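Local coordinates for protein tRNA delta(2)-isopentenylpyrophosphate transferase (Bacillus halodurans, PDB 3EXA) that probably transfers a dimethylallyl group from dimethylallyl diphosphate to the adenine at position 37 of tRNAs that read codons beginning with uridine, at residues 252-256 and 257-261. Residues are numbered along the deposited sequence; the frame is centred on the assembly and turned at random.
Sequences GNVTL and EEAID
A capping box between Thr255 and Glu258 starts helix 256-279, and two reciprocal bonds define it. In one direction Glu258 N donates to Thr255 OG1 over 3.1 Å; in the other Thr255 N donates to Glu258 OE2 over 2.9 Å, at an N-H...O angle of 161°. The carboxylate oxygen is met on its anti side, with the donor 24° out of the carboxylate plane. The threonine hydroxyl sits between its own backbone N and carbonyl carbon (chi1 66°), facing Glu258 N, whereas the first torsion of Glu258, well off a staggered value, turns its otherwise extended chain back past OG1 to the N-cap amide. Both residues are exposed, and the carboxylate lies at the helix N-terminus, where the helix dipole would be expected to favour its negative charge.

Behind the cap the backbone takes up regular helical bonding: Ala259 N reaches Thr255 O at 2.9 Å, and Ile260 N reaches Leu256 O at 3.1 Å in a nearly straight bond. The box lies at the far end of the short surface loop that joins helix 244-251 to helix 256-279; the first of these ends in a Schellman motif, with Gly252 at positive phi. Two loose apolar contacts accompany the cap. Val254 CG2 lies 4.4 Å from Ala259 CB, and Leu256 CG is 4.3 Å from Ile260 CD1. From helix 244-251, Met246 touches the buried Ala259 and Tyr249 touches Leu256.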
loop_
_atom_site.group_PDB
_atom_site.type_symbol
_atom_site.label_atom_id
_atom_site.label_comp_id
_atom_site.label_asym_id
_atom_site.label_seq_id
_atom_site.Cartn_x
_atom_site.Cartn_y
_atom_site.Cartn_z
ATOM N N GLY A 252 -29.341 21.339 18.415
ATOM C CA GLY A 252 -29.833 22.673 18.698
ATOM C C GLY A 252 -29.198 23.750 17.845
ATOM O O GLY A 252 -29.180 24.920 18.227
ATOM N N ASN A 253 -28.687 23.360 16.683
ATOM C CA ASN A 253 -28.036 24.290 15.761
ATOM C C ASN A 253 -29.016 24.898 14.768
ATOM O O ASN A 253 -28.734 25.925 14.157
ATOM C CB ASN A 253 -26.934 23.569 14.979
ATOM C CG ASN A 253 -25.722 23.227 15.834
ATOM O OD1 ASN A 253 -24.942 22.343 15.482
ATOM N ND2 ASN A 253 -25.554 23.929 16.946
ATOM N N VAL A 254 -30.162 24.248 14.600
ATOM C CA VAL A 254 -31.184 24.709 13.671
ATOM C C VAL A 254 -32.563 24.378 14.235
ATOM O O VAL A 254 -32.713 23.409 14.978
ATOM C CB VAL A 254 -31.033 24.009 12.279
ATOM C CG1 VAL A 254 -29.704 24.404 11.620
ATOM C CG2 VAL A 254 -31.102 22.487 12.454
ATOM N N THR A 255 -33.558 25.186 13.884
ATOM C CA THR A 255 -34.926 24.965 14.340
ATOM C C THR A 255 -35.521 23.762 13.599
ATOM O O THR A 255 -35.077 23.426 12.501
ATOM C CB THR A 255 -35.815 26.183 14.033
ATOM O OG1 THR A 255 -35.942 26.329 12.608
ATOM C CG2 THR A 255 -35.195 27.452 14.603
ATOM N N LEU A 256 -36.528 23.132 14.201
ATOM C CA LEU A 256 -37.194 21.979 13.608
ATOM C C LEU A 256 -37.665 22.274 12.173
ATOM O O LEU A 256 -37.405 21.491 11.257
ATOM C CB LEU A 256 -38.384 21.556 14.474
ATOM C CG LEU A 256 -39.237 20.359 14.015
ATOM C CD1 LEU A 256 -38.367 19.112 13.838
ATOM C CD2 LEU A 256 -40.310 20.096 15.067
ATOM N N GLU A 257 -38.351 23.396 11.976
ATOM C CA GLU A 257 -38.826 23.756 10.645
ATOM C C GLU A 257 -37.651 23.940 9.684
ATOM O O GLU A 257 -37.762 23.652 8.487
ATOM C CB GLU A 257 -39.680 25.026 10.691
ATOM C CG GLU A 257 -39.136 26.090 11.608
ATOM C CD GLU A 257 -39.674 25.975 13.022
ATOM O OE1 GLU A 257 -40.639 26.696 13.342
ATOM O OE2 GLU A 257 -39.149 25.157 13.805
ATOM N N GLU A 258 -36.522 24.415 10.205
ATOM C CA GLU A 258 -35.327 24.603 9.384
ATOM C C GLU A 258 -34.787 23.247 8.946
ATOM O O GLU A 258 -34.376 23.086 7.801
ATOM C CB GLU A 258 -34.247 25.354 10.165
ATOM C CG GLU A 258 -34.055 26.801 9.735
ATOM C CD GLU A 258 -33.185 27.594 10.706
ATOM O OE1 GLU A 258 -32.931 28.788 10.439
ATOM O OE2 GLU A 258 -32.762 27.029 11.737
ATOM N N ALA A 259 -34.791 22.271 9.850
ATOM C CA ALA A 259 -34.297 20.939 9.515
ATOM C C ALA A 259 -35.148 20.317 8.405
ATOM O O ALA A 259 -34.618 19.871 7.385
ATOM C CB ALA A 259 -34.290 20.038 10.760
ATOM N N ILE A 260 -36.466 20.298 8.610
ATOM C CA ILE A 260 -37.413 19.753 7.629
ATOM C C ILE A 260 -37.228 20.412 6.267
ATOM O O ILE A 260 -37.203 19.739 5.238
ATOM C CB ILE A 260 -38.887 19.982 8.077
ATOM C CG1 ILE A 260 -39.185 19.186 9.346
ATOM C CG2 ILE A 260 -39.851 19.555 6.980
ATOM C CD1 ILE A 260 -40.486 19.579 10.005
ATOM N N ASP A 261 -37.111 21.732 6.257
ATOM C CA ASP A 261 -36.928 22.446 5.002
ATOM C C ASP A 261 -35.603 22.062 4.342
ATOM O O ASP A 261 -35.536 21.889 3.125
ATOM C CB ASP A 261 -36.976 23.953 5.249
ATOM C CG ASP A 261 -36.619 24.756 4.013
ATOM O OD1 ASP A 261 -35.418 24.958 3.755
ATOM O OD2 ASP A 261 -37.543 25.182 3.293
#